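Local coordinates for protein yersinopine synthase (Yersinia pestis, PDB 6C4M) that catalyses the NADPH-dependent reductive condensation of pyruvate with an amino-acid-derived intermediate, the last step in making the metallophore yersinopine, at residues A[133-137]-A[226-230]; A[329-333]-A[360-364]; A[395-399]-A[448-454]. One frame throughout, in Å; residues are numbered along the deposited sequence.

Interaction 1 of 3, residues A[133-137]-A[226-230]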
ATOM      1  N   LYS A 133     -34.852 -26.931 -22.724  1.00 28.06           N
ATOM      2  CA  LYS A 133     -35.548 -26.371 -21.565  1.00 29.16           C
ATOM      3  C   LYS A 133     -34.834 -25.205 -20.882  1.00 31.93           C
ATOM      4  O   LYS A 133     -35.504 -24.390 -20.230  1.00 28.29           O
ATOM      5  CB  LYS A 133     -35.754 -27.446 -20.494  1.00 30.16           C
ATOM      6  CG  LYS A 133     -36.521 -28.692 -20.922  1.00 42.47           C
ATOM      7  CD  LYS A 133     -36.783 -29.559 -19.677  1.00 46.59           C
ATOM      8  CE  LYS A 133     -38.215 -29.423 -19.158  1.00 60.47           C
ATOM      9  NZ  LYS A 133     -39.139 -30.436 -19.792  1.00 59.09           N
ATOM     10  N   SER A 134     -33.503 -25.137 -20.928  1.00 30.16           N
ATOM     11  CA  SER A 134     -32.813 -24.102 -20.172  1.00 27.91           C
ATOM     12  C   SER A 134     -31.503 -23.702 -20.842  1.00 28.18           C
ATOM     13  O   SER A 134     -30.805 -24.509 -21.472  1.00 27.17           O
ATOM     14  CB  SER A 134     -32.552 -24.570 -18.749  1.00 31.13           C
ATOM     15  OG  SER A 134     -31.701 -25.696 -18.778  1.00 41.42           O
ATOM     16  N   VAL A 135     -31.172 -22.429 -20.671  1.00 26.12           N
ATOM     17  CA  VAL A 135     -29.907 -21.873 -21.100  1.00 26.53           C
ATOM     18  C   VAL A 135     -29.288 -21.167 -19.905  1.00 27.26           C
ATOM     19  O   VAL A 135     -29.886 -20.234 -19.359  1.00 28.49           O
ATOM     20  CB  VAL A 135     -30.096 -20.894 -22.263  1.00 27.41           C
ATOM     21  CG1 VAL A 135     -28.801 -20.193 -22.552  1.00 25.25           C
ATOM     22  CG2 VAL A 135     -30.610 -21.650 -23.499  1.00 24.73           C
ATOM     23  N   ILE A 136     -28.110 -21.620 -19.492  1.00 23.14           N
ATOM     24  CA  ILE A 136     -27.440 -21.102 -18.304  1.00 24.10           C
ATOM     25  C   ILE A 136     -26.229 -20.293 -18.741  1.00 28.78           C
ATOM     26  O   ILE A 136     -25.422 -20.761 -19.547  1.00 27.88           O
ATOM     27  CB  ILE A 136     -27.035 -22.241 -17.354  1.00 25.18           C
ATOM     28  CG1 ILE A 136     -28.286 -23.059 -16.948  1.00 31.61           C
ATOM     29  CG2 ILE A 136     -26.356 -21.695 -16.107  1.00 29.66           C
ATOM     30  CD1 ILE A 136     -27.979 -24.332 -16.207  1.00 35.97           C
ATOM     31  N   LEU A 137     -26.083 -19.094 -18.162  1.00 29.11           N
ATOM     32  CA  LEU A 137     -24.977 -18.180 -18.452  1.00 29.43           C
ATOM     33  C   LEU A 137     -23.978 -18.324 -17.292  1.00 30.46           C
ATOM     34  O   LEU A 137     -24.202 -17.838 -16.174  1.00 27.01           O
ATOM     35  CB  LEU A 137     -25.523 -16.767 -18.648  1.00 27.69           C
ATOM     36  CG  LEU A 137     -26.661 -16.657 -19.691  1.00 29.94           C
ATOM     37  CD1 LEU A 137     -27.024 -15.219 -19.927  1.00 31.79           C
ATOM     38  CD2 LEU A 137     -26.370 -17.343 -21.014  1.00 29.35           C
ATOM     39  N   GLU A 226     -34.710 -25.985 -12.161  1.00 38.05           N
ATOM     40  CA  GLU A 226     -33.346 -25.714 -12.618  1.00 36.70           C
ATOM     41  C   GLU A 226     -32.548 -24.997 -11.546  1.00 34.10           C
ATOM     42  O   GLU A 226     -31.383 -25.328 -11.303  1.00 38.27           O
ATOM     43  CB  GLU A 226     -33.333 -24.865 -13.895  1.00 37.43           C
ATOM     44  CG  GLU A 226     -33.413 -25.645 -15.199  1.00 42.19           C
ATOM     45  CD  GLU A 226     -32.219 -26.553 -15.407  1.00 43.25           C
ATOM     46  OE1 GLU A 226     -32.270 -27.704 -14.931  1.00 41.38           O
ATOM     47  OE2 GLU A 226     -31.228 -26.123 -16.036  1.00 37.56           O
ATOM     48  N   MET A 227     -33.150 -23.974 -10.930  1.00 33.74           N
ATOM     49  CA  MET A 227     -32.509 -23.285  -9.805  1.00 43.10           C
ATOM     50  C   MET A 227     -32.154 -24.255  -8.691  1.00 40.14           C
ATOM     51  O   MET A 227     -31.059 -24.176  -8.117  1.00 37.75           O
ATOM     52  CB  MET A 227     -33.434 -22.200  -9.259  1.00 40.24           C
ATOM     53  CG  MET A 227     -33.793 -21.155 -10.296  1.00 43.53           C
ATOM     54  SD  MET A 227     -32.878 -19.668 -10.054  1.00 61.72           S
ATOM     55  CE  MET A 227     -34.219 -18.501 -10.328  1.00 50.33           C
ATOM     56  N   SER A 228     -33.074 -25.175  -8.371  1.00 38.88           N
ATOM     57  CA  SER A 228     -32.803 -26.162  -7.329  1.00 37.83           C
ATOM     58  C   SER A 228     -31.653 -27.052  -7.747  1.00 38.50           C
ATOM     59  O   SER A 228     -30.802 -27.419  -6.933  1.00 35.35           O
ATOM     60  CB  SER A 228     -34.050 -27.009  -7.050  1.00 41.27           C
ATOM     61  OG  SER A 228     -35.114 -26.196  -6.597  1.00 46.70           O
ATOM     62  N   TRP A 229     -31.619 -27.408  -9.027  1.00 34.26           N
ATOM     63  CA  TRP A 229     -30.556 -28.265  -9.527  1.00 35.67           C
ATOM     64  C   TRP A 229     -29.214 -27.557  -9.418  1.00 37.48           C
ATOM     65  O   TRP A 229     -28.246 -28.123  -8.896  1.00 35.91           O
ATOM     66  CB  TRP A 229     -30.837 -28.671 -10.977  1.00 36.25           C
ATOM     67  CG  TRP A 229     -29.674 -29.351 -11.609  1.00 31.50           C
ATOM     68  CD1 TRP A 229     -29.266 -30.630 -11.415  1.00 39.13           C
ATOM     69  CD2 TRP A 229     -28.769 -28.781 -12.546  1.00 35.95           C
ATOM     70  NE1 TRP A 229     -28.144 -30.892 -12.161  1.00 39.56           N
ATOM     71  CE2 TRP A 229     -27.822 -29.770 -12.872  1.00 35.52           C
ATOM     72  CE3 TRP A 229     -28.661 -27.528 -13.136  1.00 36.35           C
ATOM     73  CZ2 TRP A 229     -26.782 -29.543 -13.761  1.00 36.81           C
ATOM     74  CZ3 TRP A 229     -27.636 -27.302 -14.015  1.00 33.23           C
ATOM     75  CH2 TRP A 229     -26.706 -28.306 -14.324  1.00 34.43           C
ATOM     76  N   LEU A 230     -29.145 -26.304  -9.893  1.00 37.28           N
ATOM     77  CA  LEU A 230     -27.921 -25.517  -9.768  1.00 40.28           C
ATOM     78  C   LEU A 230     -27.475 -25.412  -8.322  1.00 40.91           C
ATOM     79  O   LEU A 230     -26.289 -25.570  -8.020  1.00 39.83           O
ATOM     80  CB  LEU A 230     -28.110 -24.111 -10.346  1.00 40.11           C
ATOM     81  CG  LEU A 230     -27.863 -23.975 -11.836  1.00 40.13           C
ATOM     82  CD1 LEU A 230     -28.275 -22.596 -12.306  1.00 40.48           C
ATOM     83  CD2 LEU A 230     -26.396 -24.198 -12.181  1.00 33.68           C
TER
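A buried strand-to-helix packing contact joins the first turns of helix 225-235 to one face of the central sheet, at strand 134-137. Over the short segments the axes approach to 11.3 Å and run at 44° to each other. Ser134 and Ile136, two apart on the strand, both send their CA-to-CB bonds toward the helix, whereas Val135 between them points away. The polar part is a single hydrogen bond, in which Ser134 OG donates to Glu226 OE2 at 2.8 Å. That carboxylate is held further by Arg107, on the neighbouring strand 107-110, which forms a salt bridge with OE1, so its buried charge is balanced. Beyond it the contact turns apolar. The CD1 methyl of Ile136 fits against the indole edge at Trp229 CZ3 (3.7 Å) and against Leu230 CD1 (4.3 Å), and also lies 3.7 Å from Glu226 OE2. Arg107 makes a cation-pi contact with Trp229, linking the polar and aromatic parts. Strand 134-137 runs parallel to its neighbours 107-110 and 161-165. The helix covers a mixed sheet (134-137, 161-165 and 203-217), giving the layered alpha/beta packing of the NADP+-binding domain, whose parallel strands and Gly31 turn are Rossmann-type.

Interaction 2 of 3, residues A[329-333]-A[360-364]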
ATOM      1  N   ASN A 329     -16.196 -11.490  -1.901  1.00 42.35           N
ATOM      2  CA  ASN A 329     -15.057 -11.953  -2.697  1.00 39.67           C
ATOM      3  C   ASN A 329     -13.814 -12.209  -1.835  1.00 45.33           C
ATOM      4  O   ASN A 329     -13.548 -13.363  -1.480  1.00 39.86           O
ATOM      5  CB  ASN A 329     -14.799 -10.962  -3.835  1.00 40.17           C
ATOM      6  CG  ASN A 329     -15.912 -10.985  -4.871  1.00 45.70           C
ATOM      7  OD1 ASN A 329     -15.812 -11.701  -5.873  1.00 45.49           O
ATOM      8  ND2 ASN A 329     -17.004 -10.249  -4.608  1.00 37.34           N
ATOM      9  N   TYR A 330     -13.045 -11.162  -1.469  1.00 38.66           N
ATOM     10  CA  TYR A 330     -11.794 -11.375  -0.732  1.00 40.44           C
ATOM     11  C   TYR A 330     -11.697 -10.356   0.408  1.00 37.55           C
ATOM     12  O   TYR A 330     -11.687  -9.150   0.154  1.00 34.52           O
ATOM     13  CB  TYR A 330     -10.596 -11.270  -1.685  1.00 48.39           C
ATOM     14  CG  TYR A 330     -10.793 -12.049  -2.963  1.00 53.99           C
ATOM     15  CD1 TYR A 330     -11.363 -11.442  -4.080  1.00 50.99           C
ATOM     16  CD2 TYR A 330     -10.434 -13.398  -3.059  1.00 56.33           C
ATOM     17  CE1 TYR A 330     -11.561 -12.147  -5.269  1.00 56.58           C
ATOM     18  CE2 TYR A 330     -10.627 -14.115  -4.251  1.00 60.57           C
ATOM     19  CZ  TYR A 330     -11.195 -13.478  -5.352  1.00 63.95           C
ATOM     20  OH  TYR A 330     -11.411 -14.150  -6.547  1.00 68.54           O
ATOM     21  N   PRO A 331     -11.688 -10.783   1.661  1.00 40.59           N
ATOM     22  CA  PRO A 331     -11.721  -9.823   2.770  1.00 36.56           C
ATOM     23  C   PRO A 331     -10.341  -9.321   3.156  1.00 35.84           C
ATOM     24  O   PRO A 331      -9.319  -9.961   2.911  1.00 36.06           O
ATOM     25  CB  PRO A 331     -12.316 -10.644   3.913  1.00 39.85           C
ATOM     26  CG  PRO A 331     -11.766 -11.986   3.670  1.00 42.54           C
ATOM     27  CD  PRO A 331     -11.860 -12.164   2.154  1.00 41.59           C
ATOM     28  N   VAL A 332     -10.339  -8.158   3.794  1.00 34.35           N
ATOM     29  CA  VAL A 332      -9.111  -7.605   4.360  1.00 32.42           C
ATOM     30  C   VAL A 332      -9.380  -7.289   5.827  1.00 34.24           C
ATOM     31  O   VAL A 332     -10.542  -7.122   6.249  1.00 29.97           O
ATOM     32  CB  VAL A 332      -8.621  -6.358   3.578  1.00 33.68           C
ATOM     33  CG1 VAL A 332      -8.372  -6.695   2.067  1.00 36.47           C
ATOM     34  CG2 VAL A 332      -9.601  -5.179   3.721  1.00 32.99           C
ATOM     35  N   PRO A 333      -8.315  -7.196   6.628  1.00 37.86           N
ATOM     36  CA  PRO A 333      -8.482  -6.956   8.072  1.00 37.70           C
ATOM     37  C   PRO A 333      -9.286  -5.696   8.347  1.00 35.78           C
ATOM     38  O   PRO A 333      -9.231  -4.722   7.589  1.00 30.77           O
ATOM     39  CB  PRO A 333      -7.044  -6.815   8.583  1.00 44.36           C
ATOM     40  CG  PRO A 333      -6.185  -7.438   7.545  1.00 45.77           C
ATOM     41  CD  PRO A 333      -6.906  -7.347   6.235  1.00 40.67           C
ATOM     42  N   ARG A 360      -8.220  -0.699   0.685  1.00 26.65           N
ATOM     43  CA  ARG A 360      -8.561  -2.076   0.354  1.00 28.13           C
ATOM     44  C   ARG A 360      -7.537  -2.712  -0.586  1.00 28.56           C
ATOM     45  O   ARG A 360      -7.007  -3.786  -0.291  1.00 28.61           O
ATOM     46  CB  ARG A 360      -9.955  -2.123  -0.256  1.00 31.80           C
ATOM     47  CG  ARG A 360     -10.503  -3.506  -0.243  1.00 40.65           C
ATOM     48  CD  ARG A 360     -10.754  -3.972  -1.609  1.00 36.80           C
ATOM     49  NE  ARG A 360     -11.171  -5.357  -1.578  1.00 39.82           N
ATOM     50  CZ  ARG A 360     -11.139  -6.164  -2.614  1.00 46.29           C
ATOM     51  NH1 ARG A 360     -10.735  -5.704  -3.809  1.00 41.41           N
ATOM     52  NH2 ARG A 360     -11.524  -7.426  -2.442  1.00 35.25           N
ATOM     53  N   TYR A 361      -7.224  -2.058  -1.723  1.00 29.32           N
ATOM     54  CA  TYR A 361      -6.285  -2.670  -2.661  1.00 30.13           C
ATOM     55  C   TYR A 361      -4.862  -2.729  -2.125  1.00 30.65           C
ATOM     56  O   TYR A 361      -4.110  -3.652  -2.464  1.00 33.75           O
ATOM     57  CB  TYR A 361      -6.371  -1.964  -4.014  1.00 26.53           C
ATOM     58  CG  TYR A 361      -7.558  -2.510  -4.754  1.00 29.77           C
ATOM     59  CD1 TYR A 361      -7.441  -3.654  -5.530  1.00 30.01           C
ATOM     60  CD2 TYR A 361      -8.812  -1.922  -4.636  1.00 29.59           C
ATOM     61  CE1 TYR A 361      -8.549  -4.212  -6.166  1.00 34.92           C
ATOM     62  CE2 TYR A 361      -9.927  -2.472  -5.263  1.00 32.70           C
ATOM     63  CZ  TYR A 361      -9.796  -3.614  -6.025  1.00 34.06           C
ATOM     64  OH  TYR A 361     -10.915  -4.131  -6.672  1.00 39.62           O
ATOM     65  N   THR A 362      -4.458  -1.779  -1.293  1.00 30.79           N
ATOM     66  CA  THR A 362      -3.166  -1.915  -0.619  1.00 32.83           C
ATOM     67  C   THR A 362      -3.164  -3.154   0.271  1.00 31.17           C
ATOM     68  O   THR A 362      -2.248  -3.982   0.209  1.00 34.38           O
ATOM     69  CB  THR A 362      -2.874  -0.643   0.178  1.00 29.19           C
ATOM     70  OG1 THR A 362      -2.881   0.464  -0.706  1.00 30.95           O
ATOM     71  CG2 THR A 362      -1.519  -0.707   0.954  1.00 34.18           C
ATOM     72  N   ALA A 363      -4.212  -3.315   1.083  1.00 31.45           N
ATOM     73  CA  ALA A 363      -4.275  -4.448   2.010  1.00 32.61           C
ATOM     74  C   ALA A 363      -4.262  -5.780   1.269  1.00 40.79           C
ATOM     75  O   ALA A 363      -3.679  -6.762   1.746  1.00 35.94           O
ATOM     76  CB  ALA A 363      -5.531  -4.346   2.857  1.00 29.73           C
ATOM     77  N   LEU A 364      -4.911  -5.820   0.102  1.00 38.41           N
ATOM     78  CA  LEU A 364      -5.014  -7.030  -0.714  1.00 41.60           C
ATOM     79  C   LEU A 364      -3.649  -7.592  -1.084  1.00 43.76           C
ATOM     80  O   LEU A 364      -3.480  -8.811  -1.169  1.00 46.49           O
ATOM     81  CB  LEU A 364      -5.812  -6.709  -1.990  1.00 40.45           C
ATOM     82  CG  LEU A 364      -6.926  -7.619  -2.495  1.00 44.45           C
ATOM     83  CD1 LEU A 364      -7.896  -7.998  -1.396  1.00 46.68           C
ATOM     84  CD2 LEU A 364      -7.698  -6.954  -3.681  1.00 40.37           C
TER
HETATM   85  O   HOH W   1     -11.423  -6.580   0.648  1.00 37.80           O
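Val332 overlaps one side of helix 350-364, with its CB 3.8 Å from Ala363 CB and its CG1 3.7 Å from Leu364 CD1. CG1 also lies 4.0 Å from the backbone O of Arg360, one turn back, so the valine sits against the helix surface between residues 360, 363 and 364. Leu364 CD1 reaches Tyr330 CB at 4.3 Å, extending the apolar patch. The extended loop after helix 321-329 thus packs on residues 360-364 of helix 350-364 within the helical part of the enzyme, as in other opine dehydrogenases, where a helical domain accompanies the nucleotide-binding one. Arg360 adds the polar tie: NH2 donates to Tyr330 O at 3.1 Å, while water 1 accepts from Arg360 NE (2.6 Å) and donates to the same Tyr330 O (2.6 Å). Tyr330 itself turns its ring away from the helix, edge-to-face with Phe381, and its side chain lies about 8 Å from the bound NADP+. Thr362 packs on Thr362 of the second subunit.

Interaction 3 of 3, residues A[395-399]-A[448-454]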
ATOM      1  N   ALA A 395       0.736 -14.286 -37.790  1.00 55.64           N
ATOM      2  CA  ALA A 395       1.450 -13.031 -37.547  1.00 53.27           C
ATOM      3  C   ALA A 395       0.518 -11.836 -37.362  1.00 49.87           C
ATOM      4  O   ALA A 395       0.949 -10.685 -37.500  1.00 50.80           O
ATOM      5  CB  ALA A 395       2.445 -12.742 -38.677  1.00 54.85           C
ATOM      6  N   LEU A 396      -0.753 -12.078 -37.054  1.00 50.02           N
ATOM      7  CA  LEU A 396      -1.708 -11.010 -36.823  1.00 43.10           C
ATOM      8  C   LEU A 396      -1.734 -10.664 -35.346  1.00 40.35           C
ATOM      9  O   LEU A 396      -1.720 -11.555 -34.483  1.00 38.47           O
ATOM     10  CB  LEU A 396      -3.108 -11.419 -37.278  1.00 42.25           C
ATOM     11  CG  LEU A 396      -3.340 -11.538 -38.790  1.00 44.92           C
ATOM     12  CD1 LEU A 396      -4.779 -12.025 -39.045  1.00 43.64           C
ATOM     13  CD2 LEU A 396      -3.067 -10.215 -39.489  1.00 43.32           C
ATOM     14  N   TRP A 397      -1.816  -9.367 -35.065  1.00 39.35           N
ATOM     15  CA  TRP A 397      -1.786  -8.892 -33.687  1.00 41.93           C
ATOM     16  C   TRP A 397      -3.146  -9.030 -33.018  1.00 32.84           C
ATOM     17  O   TRP A 397      -4.186  -8.731 -33.620  1.00 32.98           O
ATOM     18  CB  TRP A 397      -1.345  -7.434 -33.641  1.00 38.75           C
ATOM     19  CG  TRP A 397       0.089  -7.248 -33.955  1.00 38.76           C
ATOM     20  CD1 TRP A 397       0.626  -6.857 -35.148  1.00 38.46           C
ATOM     21  CD2 TRP A 397       1.188  -7.440 -33.056  1.00 43.20           C
ATOM     22  NE1 TRP A 397       1.989  -6.797 -35.042  1.00 44.94           N
ATOM     23  CE2 TRP A 397       2.364  -7.152 -33.772  1.00 39.01           C
ATOM     24  CE3 TRP A 397       1.290  -7.828 -31.710  1.00 40.28           C
ATOM     25  CZ2 TRP A 397       3.635  -7.235 -33.192  1.00 38.47           C
ATOM     26  CZ3 TRP A 397       2.542  -7.922 -31.143  1.00 41.45           C
ATOM     27  CH2 TRP A 397       3.706  -7.612 -31.886  1.00 40.44           C
ATOM     28  N   HIS A 398      -3.123  -9.479 -31.759  1.00 31.79           N
ATOM     29  CA  HIS A 398      -4.301  -9.622 -30.909  1.00 36.28           C
ATOM     30  C   HIS A 398      -4.137  -8.829 -29.617  1.00 34.16           C
ATOM     31  O   HIS A 398      -3.023  -8.591 -29.144  1.00 34.96           O
ATOM     32  CB  HIS A 398      -4.547 -11.077 -30.477  1.00 36.24           C
ATOM     33  CG  HIS A 398      -5.063 -11.976 -31.553  1.00 38.49           C
ATOM     34  ND1 HIS A 398      -6.325 -12.528 -31.513  1.00 37.63           N
ATOM     35  CD2 HIS A 398      -4.472 -12.454 -32.672  1.00 40.75           C
ATOM     36  CE1 HIS A 398      -6.500 -13.288 -32.580  1.00 41.20           C
ATOM     37  NE2 HIS A 398      -5.389 -13.264 -33.297  1.00 40.33           N
ATOM     38  N   LEU A 399      -5.267  -8.482 -29.023  1.00 33.08           N
ATOM     39  CA  LEU A 399      -5.343  -8.108 -27.618  1.00 30.40           C
ATOM     40  C   LEU A 399      -5.551  -9.337 -26.750  1.00 32.24           C
ATOM     41  O   LEU A 399      -6.305 -10.239 -27.134  1.00 32.59           O
ATOM     42  CB  LEU A 399      -6.500  -7.152 -27.399  1.00 34.15           C
ATOM     43  CG  LEU A 399      -6.270  -5.795 -28.056  1.00 33.12           C
ATOM     44  CD1 LEU A 399      -7.601  -5.136 -28.319  1.00 40.07           C
ATOM     45  CD2 LEU A 399      -5.418  -4.935 -27.147  1.00 33.96           C
ATOM     46  N   GLU A 448      -3.338  -3.870 -41.719  1.00 40.90           N
ATOM     47  CA  GLU A 448      -3.293  -5.148 -42.424  1.00 45.63           C
ATOM     48  C   GLU A 448      -2.655  -6.244 -41.586  1.00 44.81           C
ATOM     49  O   GLU A 448      -2.824  -7.430 -41.899  1.00 46.38           O
ATOM     50  CB  GLU A 448      -2.537  -5.015 -43.754  1.00 45.23           C
ATOM     51  CG  GLU A 448      -1.047  -4.708 -43.632  1.00 58.33           C
ATOM     52  CD  GLU A 448      -0.716  -3.205 -43.523  1.00 60.43           C
ATOM     53  OE1 GLU A 448      -1.555  -2.396 -43.057  1.00 56.44           O
ATOM     54  OE2 GLU A 448       0.411  -2.839 -43.906  1.00 64.20           O
ATOM     55  N   HIS A 449      -1.961  -5.881 -40.516  1.00 42.09           N
ATOM     56  CA  HIS A 449      -1.311  -6.834 -39.628  1.00 40.37           C
ATOM     57  C   HIS A 449      -2.065  -7.027 -38.327  1.00 35.66           C
ATOM     58  O   HIS A 449      -1.523  -7.620 -37.386  1.00 33.50           O
ATOM     59  CB  HIS A 449       0.111  -6.369 -39.335  1.00 39.69           C
ATOM     60  CG  HIS A 449       0.970  -6.299 -40.552  1.00 45.79           C
ATOM     61  ND1 HIS A 449       1.617  -5.145 -40.939  1.00 49.91           N
ATOM     62  CD2 HIS A 449       1.283  -7.237 -41.474  1.00 40.12           C
ATOM     63  CE1 HIS A 449       2.296  -5.379 -42.047  1.00 49.88           C
ATOM     64  NE2 HIS A 449       2.109  -6.639 -42.392  1.00 49.53           N
ATOM     65  N   CYS A 450      -3.291  -6.526 -38.243  1.00 37.26           N
ATOM     66  CA  CYS A 450      -4.130  -6.678 -37.062  1.00 38.94           C
ATOM     67  C   CYS A 450      -5.236  -7.696 -37.288  1.00 40.03           C
ATOM     68  O   CYS A 450      -5.911  -7.681 -38.324  1.00 36.35           O
ATOM     69  CB  CYS A 450      -4.760  -5.344 -36.689  1.00 35.25           C
ATOM     70  SG  CYS A 450      -3.543  -4.179 -36.112  1.00 36.14           S
ATOM     71  N   HIS A 451      -5.444  -8.546 -36.288  1.00 34.06           N
ATOM     72  CA  HIS A 451      -6.590  -9.430 -36.299  1.00 37.32           C
ATOM     73  C   HIS A 451      -7.876  -8.606 -36.349  1.00 38.86           C
ATOM     74  O   HIS A 451      -7.936  -7.527 -35.754  1.00 34.11           O
ATOM     75  CB  HIS A 451      -6.589 -10.322 -35.060  1.00 40.20           C
ATOM     76  CG  HIS A 451      -7.610 -11.419 -35.110  1.00 40.14           C
ATOM     77  ND1 HIS A 451      -8.863 -11.290 -34.556  1.00 35.15           N
ATOM     78  CD2 HIS A 451      -7.562 -12.658 -35.654  1.00 42.22           C
ATOM     79  CE1 HIS A 451      -9.539 -12.413 -34.736  1.00 41.03           C
ATOM     80  NE2 HIS A 451      -8.774 -13.256 -35.404  1.00 44.08           N
ATOM     81  N   PRO A 452      -8.919  -9.076 -37.052  1.00 40.47           N
ATOM     82  CA  PRO A 452     -10.162  -8.282 -37.153  1.00 40.29           C
ATOM     83  C   PRO A 452     -10.792  -7.918 -35.822  1.00 32.58           C
ATOM     84  O   PRO A 452     -11.525  -6.920 -35.756  1.00 31.23           O
ATOM     85  CB  PRO A 452     -11.096  -9.197 -37.968  1.00 40.96           C
ATOM     86  CG  PRO A 452     -10.174  -9.996 -38.808  1.00 46.57           C
ATOM     87  CD  PRO A 452      -8.944 -10.240 -37.957  1.00 38.46           C
ATOM     88  N   SER A 453     -10.554  -8.698 -34.765  1.00 32.95           N
ATOM     89  CA  SER A 453     -11.074  -8.329 -33.452  1.00 36.27           C
ATOM     90  C   SER A 453     -10.556  -6.969 -32.996  1.00 36.00           C
ATOM     91  O   SER A 453     -11.228  -6.283 -32.219  1.00 33.30           O
ATOM     92  CB  SER A 453     -10.720  -9.401 -32.425  1.00 40.25           C
ATOM     93  OG  SER A 453      -9.323  -9.621 -32.339  1.00 36.49           O
ATOM     94  N   LEU A 454      -9.372  -6.556 -33.462  1.00 32.40           N
ATOM     95  CA  LEU A 454      -8.881  -5.217 -33.144  1.00 33.02           C
ATOM     96  C   LEU A 454      -9.619  -4.109 -33.886  1.00 37.71           C
ATOM     97  O   LEU A 454      -9.422  -2.935 -33.545  1.00 35.00           O
ATOM     98  CB  LEU A 454      -7.387  -5.085 -33.471  1.00 34.01           C
ATOM     99  CG  LEU A 454      -6.441  -5.450 -32.348  1.00 38.44           C
ATOM    100  CD1 LEU A 454      -6.713  -6.829 -31.819  1.00 39.71           C
ATOM    101  CD2 LEU A 454      -4.989  -5.351 -32.792  1.00 42.56           C
TER
HETATM  102  O   HOH W   2      -7.671  -9.405 -30.237  1.00 31.69           O
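Two backbone hydrogen bonds join the segments: Trp397 N donates to His449 O (2.9 Å) and His451 N donates to Trp397 O (3.0 Å). Trp397 thus hydrogen-bonds to the residues before and after Cys450, the pattern of a parallel beta bridge, here a single one with CA atoms 4.7 Å apart. Water 2 joins Leu399 N (2.8 Å) to Ser453 OG (2.7 Å). The bridge attaches the loop after helix 425-445 to the small antiparallel pair 390-391 and 397-398, a beta-hairpin. The loop then enters the 3-10 segment 452-454, with Leu454 N donating to His451 O (2.9 Å); at its start the His451 ring receives Ser453 N at ND1 (3.1 Å). His451 CB lies over the His398 ring, a CH-pi contact 3.8 Å from its centroid, and His398 NE2 is hydrogen-bonded to Asp392. Leu454 packs with CD1 against Leu399 CG (3.9 Å) and CD2 against Trp397 CB (4.3 Å), while Trp397 meets Phe441 edge-to-face. The Ser453 side chain is about 7 Å from NADP+.

Overall arrangement
The three contacts follow one another along the chain, each closing before the next opens, and none touches another. Interaction 1 belongs to the mixed sheet of the nucleotide-binding part, interaction 2 to the later helical part, and interaction 3 to the small hairpin and the loop between helices 425-445 and 459-471. Centres are about 33 Å apart for interactions 1 and 2 and about 37 Å for the other pairs; nearest atoms are about 15 and 21 Å apart. Interactions 1 and 3 fall on opposite sides of the chain's centre. The side chains of Ile136, Tyr330 and Ser453 come within about 11, 8 and 7 Å of NADP+ without touching it, near the cofactor but outside direct contact.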